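Local coordinates for nucleoprotein (Human coronavirus NL63, PDB 5N4K) that probably packages the positive-strand viral RNA genome into a helical ribonucleocapsid, this piece being its N-terminal, RNA-binding domain, at residues Q62-V68 with G107-K113; P48-I54 with K136-P142; F26-F31 with G124-Q130. One frame throughout, in Å; residues are numbered along the deposited sequence.

Contact 1: residues Q62-V68 with G107-K113; sequences QIGYWNV and GVVWVAK
Residues 63-68, the first part of strand 63-73, and edge strand 108-112 run antiparallel, their axes 4.5 Å apart at 155°. I63, Y65 and N67 face A112, W110 and V108 in non-hydrogen-bonded pairs; G64-V111 and W66-V109 are hydrogen-bonded pairs, N to O in both directions at 2.8 to 2.9 Å; K113 N to Q62 O (3.0 Å) and V68 N to G107 O (2.8 Å) extend the pairing. On the sheet face of I63 and Y65, Y65 (chi1 p) sets CB over the six-membered ring of W110 (chi1 m), 4.0 Å from its centroid, and the Y65 ring meets the face of that ring in an offset edge-to-face pair, centroids 5.4 Å apart and planes at 60°. On the other sheet face, W66 (chi1 m) brings CD1 to 3.8 Å from V111 CG1, and its NE1 hydrogen-bonds to the carbonyl of L51. This pairing closes one side of the N-terminal domain's antiparallel sheet: backbone hydrogen bonds fix the register, while aromatic and apolar contacts occupy both faces.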
loop_
_atom_site.group_PDB
_atom_site.type_symbol
_atom_site.label_atom_id
_atom_site.label_comp_id
_atom_site.label_asym_id
_atom_site.label_seq_id
_atom_site.Cartn_x
_atom_site.Cartn_y
_atom_site.Cartn_z
ATOM N N GLN A 62 -6.858 -17.886 -10.884
ATOM C CA GLN A 62 -7.897 -17.417 -9.951
ATOM C C GLN A 62 -7.319 -17.424 -8.530
ATOM O O GLN A 62 -7.628 -18.203 -7.658
ATOM C CB GLN A 62 -9.160 -18.239 -10.001
ATOM C CG GLN A 62 -9.807 -18.383 -11.405
ATOM C CD GLN A 62 -9.966 -17.048 -12.086
ATOM O OE1 GLN A 62 -10.702 -16.218 -11.552
ATOM N NE2 GLN A 62 -9.326 -16.841 -13.142
ATOM N N ILE A 63 -6.398 -16.463 -8.318
ATOM C CA ILE A 63 -5.559 -16.431 -7.120
ATOM C C ILE A 63 -5.015 -14.980 -6.963
ATOM O O ILE A 63 -4.662 -14.347 -7.960
ATOM C CB ILE A 63 -4.418 -17.479 -7.256
ATOM C CG1 ILE A 63 -3.539 -17.464 -6.010
ATOM C CG2 ILE A 63 -3.631 -17.306 -8.542
ATOM C CD1 ILE A 63 -2.721 -18.765 -5.924
ATOM N N GLY A 64 -4.898 -14.533 -5.716
ATOM C CA GLY A 64 -4.331 -13.224 -5.493
ATOM C C GLY A 64 -4.517 -12.834 -4.073
ATOM O O GLY A 64 -4.482 -13.637 -3.147
ATOM N N TYR A 65 -4.675 -11.507 -3.882
ATOM C CA TYR A 65 -4.797 -10.967 -2.524
ATOM C C TYR A 65 -5.726 -9.759 -2.460
ATOM O O TYR A 65 -5.906 -9.064 -3.467
ATOM C CB TYR A 65 -3.378 -10.565 -1.895
ATOM C CG TYR A 65 -2.635 -9.538 -2.752
ATOM C CD1 TYR A 65 -1.883 -9.891 -3.857
ATOM C CD2 TYR A 65 -2.732 -8.170 -2.466
ATOM C CE1 TYR A 65 -1.194 -8.942 -4.637
ATOM C CE2 TYR A 65 -2.069 -7.244 -3.216
ATOM C CZ TYR A 65 -1.331 -7.613 -4.296
ATOM O OH TYR A 65 -0.756 -6.642 -5.088
ATOM N N TRP A 66 -6.250 -9.563 -1.259
ATOM C CA TRP A 66 -6.963 -8.326 -0.869
ATOM C C TRP A 66 -6.028 -7.486 -0.032
ATOM O O TRP A 66 -5.476 -7.956 0.913
ATOM C CB TRP A 66 -8.234 -8.656 -0.149
ATOM C CG TRP A 66 -9.276 -9.324 -0.956
ATOM C CD1 TRP A 66 -9.429 -10.674 -1.147
ATOM C CD2 TRP A 66 -10.316 -8.711 -1.739
ATOM N NE1 TRP A 66 -10.471 -10.931 -1.939
ATOM C CE2 TRP A 66 -11.040 -9.750 -2.347
ATOM C CE3 TRP A 66 -10.655 -7.404 -2.011
ATOM C CZ2 TRP A 66 -12.134 -9.489 -3.180
ATOM C CZ3 TRP A 66 -11.740 -7.125 -2.860
ATOM C CH2 TRP A 66 -12.439 -8.152 -3.429
ATOM N N ASN A 67 -5.864 -6.236 -0.423
ATOM C CA ASN A 67 -4.954 -5.291 0.258
ATOM C C ASN A 67 -5.821 -4.320 1.116
ATOM O O ASN A 67 -6.705 -3.658 0.567
ATOM C CB ASN A 67 -4.164 -4.482 -0.780
ATOM C CG ASN A 67 -2.955 -3.855 -0.216
ATOM O OD1 ASN A 67 -2.284 -4.444 0.594
ATOM N ND2 ASN A 67 -2.683 -2.652 -0.677
ATOM N N VAL A 68 -5.554 -4.290 2.371
ATOM C CA VAL A 68 -6.292 -3.420 3.291
ATOM C C VAL A 68 -5.865 -1.988 3.192
ATOM O O VAL A 68 -4.653 -1.697 3.242
ATOM C CB VAL A 68 -6.161 -3.975 4.705
ATOM C CG1 VAL A 68 -6.806 -3.054 5.763
ATOM C CG2 VAL A 68 -6.648 -5.381 4.891
ATOM N N GLY A 107 -1.947 -6.628 6.572
ATOM C CA GLY A 107 -2.898 -5.970 5.713
ATOM C C GLY A 107 -3.077 -6.647 4.388
ATOM O O GLY A 107 -3.811 -6.180 3.509
ATOM N N VAL A 108 -2.387 -7.744 4.125
ATOM C CA VAL A 108 -2.505 -8.478 2.867
ATOM C C VAL A 108 -3.187 -9.802 3.184
ATOM O O VAL A 108 -2.726 -10.620 3.990
ATOM C CB VAL A 108 -1.131 -8.726 2.188
ATOM C CG1 VAL A 108 -1.268 -9.514 0.922
ATOM C CG2 VAL A 108 -0.499 -7.297 2.019
ATOM N N VAL A 109 -4.322 -10.048 2.528
ATOM C CA VAL A 109 -5.138 -11.205 2.821
ATOM C C VAL A 109 -5.207 -12.074 1.583
ATOM O O VAL A 109 -5.676 -11.645 0.502
ATOM C CB VAL A 109 -6.553 -10.820 3.261
ATOM C CG1 VAL A 109 -7.379 -12.109 3.561
ATOM C CG2 VAL A 109 -6.496 -9.931 4.456
ATOM N N TRP A 110 -4.762 -13.353 1.608
ATOM C CA TRP A 110 -4.606 -14.177 0.443
ATOM C C TRP A 110 -5.824 -15.026 0.083
ATOM O O TRP A 110 -6.474 -15.590 1.013
ATOM C CB TRP A 110 -3.382 -15.059 0.698
ATOM C CG TRP A 110 -2.111 -14.224 0.862
ATOM C CD1 TRP A 110 -1.532 -13.826 2.031
ATOM C CD2 TRP A 110 -1.330 -13.725 -0.197
ATOM N NE1 TRP A 110 -0.387 -13.117 1.731
ATOM C CE2 TRP A 110 -0.229 -13.025 0.398
ATOM C CE3 TRP A 110 -1.445 -13.738 -1.565
ATOM C CZ2 TRP A 110 0.681 -12.375 -0.421
ATOM C CZ3 TRP A 110 -0.492 -13.141 -2.375
ATOM C CH2 TRP A 110 0.579 -12.469 -1.743
ATOM N N VAL A 111 -6.063 -15.156 -1.195
ATOM C CA VAL A 111 -7.250 -15.910 -1.668
ATOM C C VAL A 111 -6.874 -16.695 -2.864
ATOM O O VAL A 111 -6.049 -16.332 -3.714
ATOM C CB VAL A 111 -8.446 -14.961 -1.977
ATOM C CG1 VAL A 111 -9.053 -14.411 -0.697
ATOM C CG2 VAL A 111 -8.035 -13.876 -2.978
ATOM N N ALA A 112 -7.531 -17.890 -3.018
ATOM C CA ALA A 112 -7.354 -18.722 -4.207
ATOM C C ALA A 112 -8.538 -19.662 -4.340
ATOM O O ALA A 112 -9.045 -20.134 -3.334
ATOM C CB ALA A 112 -6.092 -19.597 -4.092
ATOM N N LYS A 113 -8.920 -19.913 -5.572
ATOM C CA LYS A 113 -9.888 -20.944 -5.827
ATOM C C LYS A 113 -9.233 -22.265 -6.206
ATOM O O LYS A 113 -8.085 -22.310 -6.570
ATOM C CB LYS A 113 -10.758 -20.537 -6.968
ATOM C CG LYS A 113 -11.758 -19.444 -6.577
ATOM C CD LYS A 113 -12.671 -19.255 -7.803
ATOM C CE LYS A 113 -13.980 -18.669 -7.471
ATOM N NZ LYS A 113 -14.692 -18.265 -8.705
HETATM O O HOH W 1 -12.713 -16.370 -9.688
#

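Contact 2: residues P48-I54 with K136-P142; sequences PRNLVPI and KFSIALP. With SO4 (sulfate ion), chain J; SO4 (sulfate ion), chain G.
Two irregular segments of the N-terminal domain meet here: 48-54, which follows helix 43-46, and loop 136-142, which precedes strand 145-147. Within the first, a type I turn from P48 to L51 is closed by L51 N to P48 O at 3.2 Å, and an inverse gamma turn centred on L51 overlaps its end, with V52 N to N50 O at 2.9 Å. Polar contact is concentrated at one end: I54 N donates to K136 O at 2.8 Å, and a water bridges I54 O (2.6 Å) and K136 N (2.9 Å). Apolar packing fills the remainder. L51 (chi1 t, chi2 p) places CD1 over the face of the F137 ring (chi1 m), 3.7 Å from its centroid, and the same methyl lies 3.8 Å from I139 CD1 and 3.9 Å from L141 CD2. I139 CD1 reaches P48 CB at 3.7 Å; P48 CG and P142 CG are 3.7 Å apart. R49 instead holds two sulfates, probably from the crystallisation liquor, NE to O2 of sulfate G at 2.9 Å and NH2 to O3 of sulfate J at 2.7 Å. Hydrophobic side chains thus join the two loops, while R49, outside that packing, points its charge to sulfate.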
loop_
_atom_site.group_PDB
_atom_site.type_symbol
_atom_site.label_atom_id
_atom_site.label_comp_id
_atom_site.label_asym_id
_atom_site.label_seq_id
_atom_site.Cartn_x
_atom_site.Cartn_y
_atom_site.Cartn_z
ATOM N N PRO A 48 -13.173 -14.976 3.155
ATOM C CA PRO A 48 -12.987 -16.437 2.911
ATOM C C PRO A 48 -11.754 -16.730 2.062
ATOM O O PRO A 48 -11.340 -15.932 1.219
ATOM C CB PRO A 48 -14.255 -16.851 2.183
ATOM C CG PRO A 48 -15.240 -15.808 2.637
ATOM C CD PRO A 48 -14.502 -14.534 2.682
ATOM N N ARG A 49 -11.194 -17.959 2.259
ATOM C CA ARG A 49 -10.013 -18.432 1.585
ATOM C C ARG A 49 -10.103 -18.323 0.119
ATOM O O ARG A 49 -9.058 -18.232 -0.556
ATOM C CB ARG A 49 -9.767 -19.894 1.970
ATOM C CG ARG A 49 -10.773 -20.894 1.360
ATOM C CD ARG A 49 -10.659 -22.332 1.720
ATOM N NE ARG A 49 -11.698 -23.049 1.038
ATOM C CZ ARG A 49 -11.633 -23.512 -0.176
ATOM N NH1 ARG A 49 -10.496 -23.493 -0.847
ATOM N NH2 ARG A 49 -12.711 -24.044 -0.738
ATOM N N ASN A 50 -11.318 -18.415 -0.478
ATOM C CA ASN A 50 -11.493 -18.526 -1.871
ATOM C C ASN A 50 -12.316 -17.356 -2.454
ATOM O O ASN A 50 -12.897 -17.492 -3.536
ATOM C CB ASN A 50 -12.200 -19.848 -2.264
ATOM C CG ASN A 50 -13.495 -20.021 -1.501
ATOM O OD1 ASN A 50 -13.794 -19.442 -0.489
ATOM N ND2 ASN A 50 -14.257 -21.048 -2.017
ATOM N N LEU A 51 -12.209 -16.184 -1.826
ATOM C CA LEU A 51 -12.978 -14.984 -2.272
ATOM C C LEU A 51 -12.191 -14.323 -3.377
ATOM O O LEU A 51 -11.550 -13.257 -3.185
ATOM C CB LEU A 51 -13.237 -14.106 -1.117
ATOM C CG LEU A 51 -14.268 -12.957 -1.476
ATOM C CD1 LEU A 51 -15.681 -13.537 -1.549
ATOM C CD2 LEU A 51 -14.248 -11.833 -0.501
ATOM N N VAL A 52 -12.283 -14.872 -4.589
ATOM C CA VAL A 52 -11.662 -14.374 -5.795
ATOM C C VAL A 52 -12.747 -13.827 -6.747
ATOM O O VAL A 52 -13.612 -14.631 -7.152
ATOM C CB VAL A 52 -10.800 -15.440 -6.551
ATOM C CG1 VAL A 52 -10.110 -14.837 -7.695
ATOM C CG2 VAL A 52 -9.810 -16.142 -5.606
ATOM N N PRO A 53 -12.671 -12.550 -7.158
ATOM C CA PRO A 53 -13.663 -12.062 -8.147
ATOM C C PRO A 53 -13.635 -12.873 -9.363
ATOM O O PRO A 53 -12.641 -13.367 -9.831
ATOM C CB PRO A 53 -13.196 -10.652 -8.456
ATOM C CG PRO A 53 -12.436 -10.241 -7.287
ATOM C CD PRO A 53 -11.758 -11.492 -6.711
ATOM N N ILE A 54 -14.810 -13.021 -9.983
ATOM C CA ILE A 54 -14.968 -13.781 -11.222
ATOM C C ILE A 54 -14.807 -12.918 -12.502
ATOM O O ILE A 54 -15.172 -11.779 -12.458
ATOM C CB ILE A 54 -16.413 -14.425 -11.236
ATOM C CG1 ILE A 54 -16.574 -15.446 -10.093
ATOM C CG2 ILE A 54 -16.759 -15.054 -12.577
ATOM C CD1 ILE A 54 -18.023 -15.751 -9.765
ATOM N N LYS A 136 -17.935 -9.892 -8.578
ATOM C CA LYS A 136 -18.965 -10.923 -8.318
ATOM C C LYS A 136 -18.222 -12.199 -7.891
ATOM O O LYS A 136 -17.107 -12.456 -8.396
ATOM C CB LYS A 136 -19.720 -11.207 -9.620
ATOM C CG LYS A 136 -20.508 -9.996 -10.107
ATOM C CD LYS A 136 -21.834 -9.920 -9.436
ATOM C CE LYS A 136 -22.759 -10.887 -10.221
ATOM N NZ LYS A 136 -23.747 -11.795 -9.566
ATOM N N PHE A 137 -18.914 -12.999 -7.091
ATOM C CA PHE A 137 -18.347 -14.169 -6.423
ATOM C C PHE A 137 -19.190 -15.419 -6.617
ATOM O O PHE A 137 -20.445 -15.349 -6.782
ATOM C CB PHE A 137 -18.104 -13.914 -4.975
ATOM C CG PHE A 137 -17.254 -12.669 -4.704
ATOM C CD1 PHE A 137 -15.902 -12.668 -4.933
ATOM C CD2 PHE A 137 -17.862 -11.506 -4.286
ATOM C CE1 PHE A 137 -15.126 -11.528 -4.693
ATOM C CE2 PHE A 137 -17.091 -10.349 -4.077
ATOM C CZ PHE A 137 -15.735 -10.392 -4.291
ATOM N N SER A 138 -18.552 -16.527 -6.447
ATOM C CA SER A 138 -19.165 -17.899 -6.429
ATOM C C SER A 138 -19.703 -18.331 -5.079
ATOM O O SER A 138 -20.305 -19.426 -4.923
ATOM C CB SER A 138 -18.020 -18.932 -6.818
ATOM O OG SER A 138 -17.479 -18.593 -8.002
ATOM N N ILE A 139 -19.453 -17.568 -4.063
ATOM C CA ILE A 139 -19.830 -17.778 -2.708
ATOM C C ILE A 139 -20.567 -16.542 -2.187
ATOM O O ILE A 139 -20.379 -15.463 -2.724
ATOM C CB ILE A 139 -18.661 -18.126 -1.761
ATOM C CG1 ILE A 139 -17.582 -17.060 -1.820
ATOM C CG2 ILE A 139 -17.972 -19.406 -2.163
ATOM C CD1 ILE A 139 -16.565 -17.176 -0.662
ATOM N N ALA A 140 -21.352 -16.693 -1.147
ATOM C CA ALA A 140 -21.992 -15.592 -0.438
ATOM C C ALA A 140 -20.907 -14.745 0.211
ATOM O O ALA A 140 -19.933 -15.277 0.681
ATOM C CB ALA A 140 -22.964 -16.089 0.620
ATOM N N LEU A 141 -21.099 -13.445 0.253
ATOM C CA LEU A 141 -20.285 -12.602 1.129
ATOM C C LEU A 141 -20.643 -12.801 2.520
ATOM O O LEU A 141 -21.859 -12.796 2.874
ATOM C CB LEU A 141 -20.472 -11.132 0.834
ATOM C CG LEU A 141 -19.779 -10.614 -0.395
ATOM C CD1 LEU A 141 -20.054 -9.159 -0.702
ATOM C CD2 LEU A 141 -18.283 -10.795 -0.434
ATOM N N PRO A 142 -19.702 -12.975 3.425
ATOM C CA PRO A 142 -19.986 -12.907 4.838
ATOM C C PRO A 142 -20.623 -11.604 5.269
ATOM O O PRO A 142 -20.462 -10.599 4.597
ATOM C CB PRO A 142 -18.578 -13.107 5.480
ATOM C CG PRO A 142 -17.749 -13.782 4.393
ATOM C CD PRO A 142 -18.229 -13.132 3.158
HETATM S S SO4 J . -13.296 -23.408 -4.232
HETATM O O1 SO4 J . -14.365 -22.789 -3.443
HETATM O O2 SO4 J . -13.892 -24.522 -4.990
HETATM O O3 SO4 J . -12.147 -23.914 -3.425
HETATM O O4 SO4 J . -12.602 -22.448 -4.935
HETATM S S SO4 G . -13.802 -22.306 4.376
HETATM O O1 SO4 G . -14.724 -22.984 5.300
HETATM O O2 SO4 G . -13.802 -22.909 2.981
HETATM O O3 SO4 G . -14.058 -20.811 4.166
HETATM O O4 SO4 G . -12.549 -22.186 5.076
HETATM O O HOH W 2 -16.124 -9.996 -10.868
#

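Contact 3: residues F26-F31 with G124-Q130; sequences FPPPSF and GNRKRNQ. With SO4 (sulfate ion), chain C; SO4 (sulfate ion), chain E.
A basic surface loop of the RNA-binding N-terminal domain, 124-130, packs on the proline-rich segment 26-31 that leads toward strand 35-37. K127 to Q130 form a type I turn, with Q130 N to K127 O at 3.0 Å; CA atoms across the contact are nearest at F31-R126 (5.0 Å) and P28-N125 (6.3 Å). R126 (chi1 t, chi2 t, chi3 p) folds its guanidinium over P29, CZ 3.5 Å from P29 CB. Its NH2 donates to S30 O at 2.9 Å, tying the segments together, while NE to K127 O (3.0 Å) and NH1 to R128 O (3.1 Å) brace the turn. F31 receives R126 CB over its ring face, 4.2 Å from the centroid, and P28 CB touches N125 CG at 3.4 Å. R128 lays one guanidinium face against F26, NH2 to CD2 3.5 Å, and forms a salt bridge to E70 of the second subunit. Two sulfates, probably from the crystallisation liquor, bind here, consistent with a surface able to receive RNA phosphates: sulfate C takes R128 N on O1 at 2.7 Å, and sulfate E is held by two nitrogens of the R126 guanidinium, NH1 to O4 at 3.0 Å and NH2 to O2 at 2.8 Å.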
loop_
_atom_site.group_PDB
_atom_site.type_symbol
_atom_site.label_atom_id
_atom_site.label_comp_id
_atom_site.label_asym_id
_atom_site.label_seq_id
_atom_site.Cartn_x
_atom_site.Cartn_y
_atom_site.Cartn_z
ATOM N N PHE A 26 1.868 6.377 -9.284
ATOM C CA PHE A 26 0.991 5.934 -8.242
ATOM C C PHE A 26 0.998 4.414 -8.270
ATOM O O PHE A 26 1.322 3.804 -9.287
ATOM C CB PHE A 26 -0.452 6.360 -8.470
ATOM C CG PHE A 26 -0.706 7.820 -8.363
ATOM C CD1 PHE A 26 -0.195 8.549 -7.336
ATOM C CD2 PHE A 26 -1.604 8.415 -9.230
ATOM C CE1 PHE A 26 -0.456 9.895 -7.233
ATOM C CE2 PHE A 26 -1.895 9.759 -9.119
ATOM C CZ PHE A 26 -1.327 10.487 -8.117
ATOM N N PRO A 27 0.653 3.821 -7.135
ATOM C CA PRO A 27 0.542 2.370 -7.164
ATOM C C PRO A 27 -0.589 1.925 -8.067
ATOM O O PRO A 27 -1.513 2.708 -8.362
ATOM C CB PRO A 27 0.246 2.023 -5.713
ATOM C CG PRO A 27 -0.283 3.196 -5.121
ATOM C CD PRO A 27 0.357 4.371 -5.802
ATOM N N PRO A 28 -0.506 0.672 -8.525
ATOM C CA PRO A 28 -1.474 0.268 -9.530
ATOM C C PRO A 28 -2.894 0.164 -9.005
ATOM O O PRO A 28 -3.132 -0.271 -7.874
ATOM C CB PRO A 28 -1.016 -1.131 -9.938
ATOM C CG PRO A 28 0.250 -1.325 -9.279
ATOM C CD PRO A 28 0.506 -0.362 -8.232
ATOM N N PRO A 29 -3.871 0.513 -9.890
ATOM C CA PRO A 29 -5.256 0.343 -9.507
ATOM C C PRO A 29 -5.731 -1.093 -9.680
ATOM O O PRO A 29 -5.228 -1.839 -10.480
ATOM C CB PRO A 29 -6.035 1.243 -10.524
ATOM C CG PRO A 29 -5.113 1.667 -11.514
ATOM C CD PRO A 29 -3.753 1.075 -11.285
ATOM N N SER A 30 -6.753 -1.434 -8.918
ATOM C CA SER A 30 -7.417 -2.745 -8.988
ATOM C C SER A 30 -8.378 -2.764 -10.147
ATOM O O SER A 30 -8.997 -1.775 -10.476
ATOM C CB SER A 30 -8.163 -2.973 -7.690
ATOM O OG SER A 30 -8.976 -4.138 -7.658
ATOM N N PHE A 31 -8.538 -3.931 -10.726
ATOM C CA PHE A 31 -9.591 -4.136 -11.724
ATOM C C PHE A 31 -10.967 -3.992 -11.127
ATOM O O PHE A 31 -11.965 -3.844 -11.918
ATOM C CB PHE A 31 -9.492 -5.498 -12.372
ATOM C CG PHE A 31 -8.358 -5.657 -13.326
ATOM C CD1 PHE A 31 -8.449 -5.117 -14.579
ATOM C CD2 PHE A 31 -7.204 -6.360 -13.046
ATOM C CE1 PHE A 31 -7.430 -5.186 -15.488
ATOM C CE2 PHE A 31 -6.156 -6.457 -13.965
ATOM C CZ PHE A 31 -6.262 -5.845 -15.225
ATOM N N GLY A 124 -1.678 -8.451 -15.271
ATOM C CA GLY A 124 -1.324 -7.080 -15.067
ATOM C C GLY A 124 -2.267 -6.359 -14.153
ATOM O O GLY A 124 -2.936 -6.877 -13.314
ATOM N N ASN A 125 -2.328 -5.031 -14.415
ATOM C CA ASN A 125 -3.119 -4.116 -13.682
ATOM C C ASN A 125 -4.109 -3.325 -14.546
ATOM O O ASN A 125 -3.882 -3.232 -15.785
ATOM C CB ASN A 125 -2.207 -3.064 -12.966
ATOM C CG ASN A 125 -1.151 -3.739 -12.117
ATOM O OD1 ASN A 125 -1.501 -4.382 -11.134
ATOM N ND2 ASN A 125 0.057 -3.725 -12.556
ATOM N N ARG A 126 -5.126 -2.780 -13.870
ATOM C CA ARG A 126 -6.115 -1.979 -14.591
ATOM C C ARG A 126 -5.452 -0.696 -15.081
ATOM O O ARG A 126 -4.677 -0.084 -14.380
ATOM C CB ARG A 126 -7.245 -1.659 -13.668
ATOM C CG ARG A 126 -8.488 -1.141 -14.423
ATOM C CD ARG A 126 -9.384 -0.492 -13.471
ATOM N NE ARG A 126 -8.941 0.854 -13.205
ATOM C CZ ARG A 126 -9.145 1.561 -12.118
ATOM N NH1 ARG A 126 -8.884 2.851 -12.101
ATOM N NH2 ARG A 126 -9.599 1.025 -11.012
ATOM N N LYS A 127 -5.873 -0.281 -16.294
ATOM C CA LYS A 127 -5.510 1.074 -16.721
ATOM C C LYS A 127 -6.276 2.110 -15.921
ATOM O O LYS A 127 -7.454 1.954 -15.569
ATOM C CB LYS A 127 -5.771 1.277 -18.207
ATOM C CG LYS A 127 -5.091 0.224 -19.061
ATOM N N ARG A 128 -5.600 3.206 -15.581
ATOM C CA ARG A 128 -6.173 4.155 -14.700
ATOM C C ARG A 128 -7.503 4.726 -15.174
ATOM O O ARG A 128 -8.397 4.950 -14.379
ATOM C CB ARG A 128 -5.213 5.344 -14.543
ATOM C CG ARG A 128 -3.992 4.972 -13.726
ATOM C CD ARG A 128 -3.089 6.197 -13.546
ATOM N NE ARG A 128 -3.748 7.253 -12.781
ATOM C CZ ARG A 128 -4.076 7.199 -11.485
ATOM N NH1 ARG A 128 -3.824 6.098 -10.757
ATOM N NH2 ARG A 128 -4.656 8.264 -10.904
ATOM N N ASN A 129 -7.590 4.960 -16.487
ATOM C CA ASN A 129 -8.834 5.499 -17.060
ATOM C C ASN A 129 -9.907 4.483 -17.362
ATOM O O ASN A 129 -10.959 4.845 -17.896
ATOM C CB ASN A 129 -8.527 6.309 -18.325
ATOM C CG ASN A 129 -8.098 5.450 -19.506
ATOM O OD1 ASN A 129 -8.222 4.239 -19.509
ATOM N ND2 ASN A 129 -7.570 6.109 -20.553
ATOM N N GLN A 130 -9.662 3.194 -17.112
ATOM C CA GLN A 130 -10.727 2.142 -17.233
ATOM C C GLN A 130 -11.490 2.135 -15.910
ATOM O O GLN A 130 -10.925 2.219 -14.836
ATOM C CB GLN A 130 -10.305 0.684 -17.735
ATOM C CG GLN A 130 -8.851 0.090 -17.714
ATOM C CD GLN A 130 -8.666 -1.477 -17.943
ATOM O OE1 GLN A 130 -7.536 -2.001 -17.977
ATOM N NE2 GLN A 130 -9.782 -2.216 -18.095
HETATM S S SO4 C . -1.890 4.092 -16.753
HETATM O O1 SO4 C . -3.002 3.220 -16.364
HETATM O O2 SO4 C . -0.811 3.295 -17.347
HETATM O O3 SO4 C . -2.464 4.996 -17.775
HETATM O O4 SO4 C . -1.325 4.941 -15.680
HETATM S S SO4 E . -9.427 4.129 -8.689
HETATM O O1 SO4 E . -9.131 4.389 -7.264
HETATM O O2 SO4 E . -10.165 2.859 -8.914
HETATM O O3 SO4 E . -10.245 5.281 -9.142
HETATM O O4 SO4 E . -8.189 4.266 -9.492
#

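Contacts 1 and 2 form one continuous block, their centres 11 Å apart: W66 NE1 reaches L51 O and K113 NZ reaches S138 OG, each at 2.9 Å in a probable hydrogen bond, joining the sheet edge to both loops. Contact 3 stands apart, centred about 17 Å from contact 1 and 21 Å from contact 2, on the opposite side of the chain's centre from the latter; along the sequence, contacts 2 and 3 cross. Contacts 1 and 3 both touch the second subunit, V68 against its F26 and F26 against its V68. Sulfates, probably from the crystallisation liquor, lie at the R49 and R126 side chains and at R128 N, consistent with anion-binding points on both loop contacts.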